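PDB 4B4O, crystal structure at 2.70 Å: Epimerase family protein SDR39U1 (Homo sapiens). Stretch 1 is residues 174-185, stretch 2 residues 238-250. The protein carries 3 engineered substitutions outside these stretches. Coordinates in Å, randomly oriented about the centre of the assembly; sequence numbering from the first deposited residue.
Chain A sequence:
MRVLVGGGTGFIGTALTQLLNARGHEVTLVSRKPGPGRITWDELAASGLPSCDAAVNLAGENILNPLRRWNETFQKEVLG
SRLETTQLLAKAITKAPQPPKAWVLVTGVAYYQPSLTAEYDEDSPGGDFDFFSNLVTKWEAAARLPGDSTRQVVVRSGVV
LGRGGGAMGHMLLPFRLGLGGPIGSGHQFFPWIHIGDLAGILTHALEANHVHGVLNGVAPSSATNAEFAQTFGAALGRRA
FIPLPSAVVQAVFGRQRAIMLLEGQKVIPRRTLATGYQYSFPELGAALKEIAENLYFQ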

# COMPACT_ATOMS: atom_id res chain seq x y z
N PRO A 174 -9.58 -19.34 5.18
CA PRO A 174 -10.86 -19.70 4.59
C PRO A 174 -10.74 -20.29 3.19
O PRO A 174 -11.37 -21.30 2.89
N PHE A 175 -9.95 -19.66 2.34
CA PHE A 175 -9.75 -20.19 1.00
C PHE A 175 -9.18 -21.61 1.05
O PHE A 175 -9.67 -22.50 0.34
N ARG A 176 -8.19 -21.83 1.91
CA ARG A 176 -7.62 -23.15 2.09
C ARG A 176 -8.63 -24.19 2.53
O ARG A 176 -8.43 -25.37 2.29
N LEU A 177 -9.69 -23.76 3.19
CA LEU A 177 -10.71 -24.67 3.69
C LEU A 177 -11.89 -24.82 2.75
O LEU A 177 -12.89 -25.46 3.09
N GLY A 178 -11.80 -24.21 1.58
CA GLY A 178 -12.88 -24.28 0.60
C GLY A 178 -14.06 -23.32 0.83
O GLY A 178 -15.14 -23.52 0.26
N LEU A 179 -13.81 -22.27 1.62
CA LEU A 179 -14.81 -21.26 1.95
C LEU A 179 -14.61 -19.98 1.14
O LEU A 179 -15.32 -19.00 1.33
N GLY A 180 -13.67 -20.00 0.21
CA GLY A 180 -13.42 -18.87 -0.66
C GLY A 180 -14.44 -18.69 -1.78
O GLY A 180 -15.28 -19.57 -2.03
N GLY A 181 -14.39 -17.53 -2.43
CA GLY A 181 -15.23 -17.23 -3.57
C GLY A 181 -15.32 -15.75 -3.88
O GLY A 181 -14.66 -14.91 -3.24
N PRO A 182 -16.13 -15.39 -4.89
CA PRO A 182 -16.26 -13.99 -5.27
C PRO A 182 -16.94 -13.13 -4.23
O PRO A 182 -17.80 -13.61 -3.50
N ILE A 183 -16.53 -11.87 -4.17
CA ILE A 183 -17.15 -10.86 -3.32
C ILE A 183 -18.14 -10.04 -4.15
O ILE A 183 -17.75 -9.39 -5.10
N GLY A 184 -19.42 -10.08 -3.79
CA GLY A 184 -20.44 -9.36 -4.55
C GLY A 184 -20.71 -10.02 -5.90
O GLY A 184 -20.84 -11.24 -5.99
N SER A 185 -20.76 -9.22 -6.96
CA SER A 185 -20.92 -9.75 -8.31
C SER A 185 -19.65 -10.44 -8.80
O SER A 185 -19.72 -11.34 -9.63
N ARG A 238 -8.38 -25.93 -4.46
CA ARG A 238 -9.61 -25.93 -3.69
C ARG A 238 -10.77 -25.36 -4.44
O ARG A 238 -10.61 -24.45 -5.28
N ARG A 239 -11.94 -25.86 -4.07
CA ARG A 239 -13.21 -25.24 -4.41
C ARG A 239 -13.23 -23.78 -3.93
O ARG A 239 -12.88 -23.52 -2.79
N ALA A 240 -13.59 -22.84 -4.80
CA ALA A 240 -13.79 -21.43 -4.40
C ALA A 240 -15.12 -20.88 -4.96
O ALA A 240 -15.14 -19.87 -5.66
N PHE A 241 -16.22 -21.54 -4.57
CA PHE A 241 -17.54 -21.36 -5.18
C PHE A 241 -18.53 -20.56 -4.35
O PHE A 241 -19.66 -20.37 -4.78
N ILE A 242 -18.13 -20.10 -3.18
CA ILE A 242 -19.06 -19.49 -2.23
C ILE A 242 -19.02 -17.95 -2.27
O ILE A 242 -18.10 -17.35 -1.73
N PRO A 243 -20.06 -17.31 -2.87
CA PRO A 243 -20.01 -15.86 -3.01
C PRO A 243 -20.35 -15.18 -1.70
O PRO A 243 -21.18 -15.69 -0.96
N LEU A 244 -19.67 -14.07 -1.40
CA LEU A 244 -20.03 -13.20 -0.27
C LEU A 244 -20.99 -12.14 -0.75
O LEU A 244 -20.58 -11.26 -1.49
N PRO A 245 -22.26 -12.20 -0.34
CA PRO A 245 -23.17 -11.16 -0.78
C PRO A 245 -22.79 -9.79 -0.29
O PRO A 245 -22.06 -9.65 0.70
N SER A 246 -23.22 -8.78 -1.03
CA SER A 246 -22.91 -7.38 -0.70
C SER A 246 -23.40 -7.00 0.69
O SER A 246 -22.65 -6.40 1.45
N ALA A 247 -24.64 -7.36 1.00
CA ALA A 247 -25.28 -7.04 2.28
C ALA A 247 -24.42 -7.51 3.45
O ALA A 247 -24.31 -6.81 4.45
N VAL A 248 -23.79 -8.68 3.31
CA VAL A 248 -23.02 -9.29 4.39
C VAL A 248 -21.68 -8.57 4.55
O VAL A 248 -21.21 -8.39 5.67
N VAL A 249 -21.05 -8.21 3.44
CA VAL A 249 -19.79 -7.48 3.50
C VAL A 249 -20.04 -6.09 4.10
O VAL A 249 -19.26 -5.60 4.90
N GLN A 250 -21.17 -5.48 3.75
CA GLN A 250 -21.56 -4.19 4.34
C GLN A 250 -21.85 -4.29 5.83
O GLN A 250 -21.50 -3.40 6.60

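Ile 242 has more of its surface covered by the other stretch than any other residue here. Its CA-to-CB bond runs sideways, and the m,t rotamer carries CD1 along the glycine-rich loop, 3.9 Å from Gly 178 O and 4.3 Å from Leu 179 CD2. Leu 179, also m,t, starts away from stretch 2, so the two aliphatic side chains meet only near their tips. The backbone of Ile 242 anchors it, its N donating to Gly 180 O at 3.1 Å, while water 4 donates to both Ile 242 O (2.7 Å) and Leu 179 O (3.1 Å).

The methyl group of Ala 240 places its CB 4.2 Å from Phe 175 CE2, whose ring reaches back from a sideways start at an off-rotamer chi1 of -92°. Gly 180 leaves room for that ring: a CB there would come within 2.4 Å of Phe 175 CD2. Water 1 lies nearby, donating to Phe 175 O (2.9 Å) and Arg 239 O (2.6 Å) and accepting from Gly 180 N (3.0 Å).

The CA-to-CB bond of Arg 238 points toward stretch 1, and its side chain reaches the carbonyl of Arg 176 at the last turn of the helix. With chi1 and chi2 both m and chi3 t, its NE donates to Arg 176 O at 2.7 Å; a long side chain with a charged donor suits a carbonyl left free where the helix ends. Gly 178, with positive phi, makes the Schellman turn there, and a CB on it would lie 2.9 Å from Arg 239 NH2. Water 3 joins Arg 239 NH2 to Gly 178 O, 2.9 Å from each, donating to the carbonyl and accepting from the guanidinium.

Farther along, Pro 182 CG packs 4.1 Å from Pro 243 CB, and Ile 183 (m,t) sets CG2 3.9 Å from CG2 of Val 249 (t), whose CA-to-CB bond points toward stretch 1 from the helix.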

# COMPACT_ATOMS: atom_id res chain seq x y z
CB PRO A 174 -11.62 -18.37 4.56
CG PRO A 174 -11.04 -17.59 5.69
CD PRO A 174 -9.59 -17.97 5.71
CB PHE A 175 -8.84 -19.29 0.17
CG PHE A 175 -9.58 -18.28 -0.64
CD1 PHE A 175 -10.05 -17.11 -0.07
CD2 PHE A 175 -9.82 -18.50 -2.00
CE1 PHE A 175 -10.75 -16.17 -0.82
CE2 PHE A 175 -10.52 -17.56 -2.76
CZ PHE A 175 -10.99 -16.41 -2.16
CB ARG A 176 -6.46 -23.11 3.07
CG ARG A 176 -5.19 -22.58 2.45
CD ARG A 176 -4.07 -22.46 3.47
NE ARG A 176 -3.58 -23.77 3.87
CZ ARG A 176 -2.78 -23.99 4.92
NH1 ARG A 176 -2.38 -22.97 5.68
NH2 ARG A 176 -2.37 -25.23 5.23
CB LEU A 177 -11.18 -24.20 5.08
CG LEU A 177 -10.21 -24.45 6.26
CD1 LEU A 177 -10.72 -23.72 7.48
CD2 LEU A 177 -10.04 -25.93 6.57
CB LEU A 179 -14.78 -20.94 3.43
CG LEU A 179 -15.02 -22.11 4.41
CD1 LEU A 179 -14.83 -21.61 5.84
CD2 LEU A 179 -16.39 -22.76 4.24
CB PRO A 182 -17.10 -14.05 -6.55
CG PRO A 182 -17.82 -15.34 -6.47
CD PRO A 182 -16.86 -16.28 -5.81
CB ILE A 183 -16.10 -9.89 -2.74
CG1 ILE A 183 -14.97 -10.66 -2.05
CG2 ILE A 183 -16.75 -8.92 -1.79
CD1 ILE A 183 -13.81 -9.78 -1.66
CB SER A 185 -21.25 -8.63 -9.30
OG SER A 185 -20.17 -7.71 -9.44
CB ARG A 238 -9.44 -25.05 -2.46
CG ARG A 238 -8.78 -25.60 -1.24
CD ARG A 238 -9.30 -26.89 -0.66
NE ARG A 238 -8.20 -27.15 0.26
CZ ARG A 238 -7.16 -27.94 0.09
NH1 ARG A 238 -7.06 -28.79 -0.91
NH2 ARG A 238 -6.24 -27.90 1.05
CB ARG A 239 -14.35 -25.98 -3.69
CG ARG A 239 -14.41 -27.50 -3.87
CD ARG A 239 -15.49 -28.17 -3.00
NE ARG A 239 -15.35 -27.79 -1.57
CZ ARG A 239 -15.06 -28.62 -0.54
NH1 ARG A 239 -14.85 -29.93 -0.72
NH2 ARG A 239 -14.96 -28.11 0.70
CB ALA A 240 -12.60 -20.58 -4.81
CB PHE A 241 -18.15 -22.73 -5.41
CG PHE A 241 -17.27 -23.67 -6.16
CD1 PHE A 241 -16.30 -23.19 -7.07
CD2 PHE A 241 -17.41 -25.05 -5.99
CE1 PHE A 241 -15.49 -24.06 -7.77
CE2 PHE A 241 -16.60 -25.93 -6.70
CZ PHE A 241 -15.64 -25.43 -7.59
CB ILE A 242 -18.76 -19.95 -0.79
CG1 ILE A 242 -18.92 -21.46 -0.71
CG2 ILE A 242 -19.70 -19.27 0.19
CD1 ILE A 242 -18.70 -21.99 0.68
CB PRO A 243 -21.10 -15.56 -4.07
CG PRO A 243 -21.52 -16.90 -4.62
CD PRO A 243 -21.29 -17.86 -3.48
CB LEU A 244 -18.81 -12.51 0.32
CG LEU A 244 -17.84 -13.39 1.11
CD1 LEU A 244 -16.81 -12.59 1.88
CD2 LEU A 244 -18.67 -14.24 2.07
CB PRO A 245 -24.50 -11.56 -0.15
CG PRO A 245 -24.37 -13.02 0.11
CD PRO A 245 -22.95 -13.20 0.50
CB SER A 246 -23.55 -6.46 -1.72
OG SER A 246 -23.13 -6.80 -3.02
CB ALA A 247 -26.68 -7.61 2.35
CB VAL A 248 -22.76 -10.82 4.18
CG1 VAL A 248 -21.81 -11.37 5.21
CG2 VAL A 248 -24.05 -11.64 4.19
CB VAL A 249 -19.12 -7.38 2.11
CG1 VAL A 249 -17.89 -6.50 2.14
CG2 VAL A 249 -18.78 -8.78 1.58
CB GLN A 250 -22.74 -3.57 3.57
CG GLN A 250 -22.24 -2.73 2.39
CD GLN A 250 -23.26 -2.48 1.29
OE1 GLN A 250 -24.34 -3.08 1.28
NE2 GLN A 250 -22.93 -1.58 0.36
O HOH W 1 -11.77 -21.68 -1.41
O HOH W 2 -16.31 -23.66 -2.39
O HOH W 3 -16.79 -25.89 0.62
O HOH W 4 -16.23 -16.40 0.02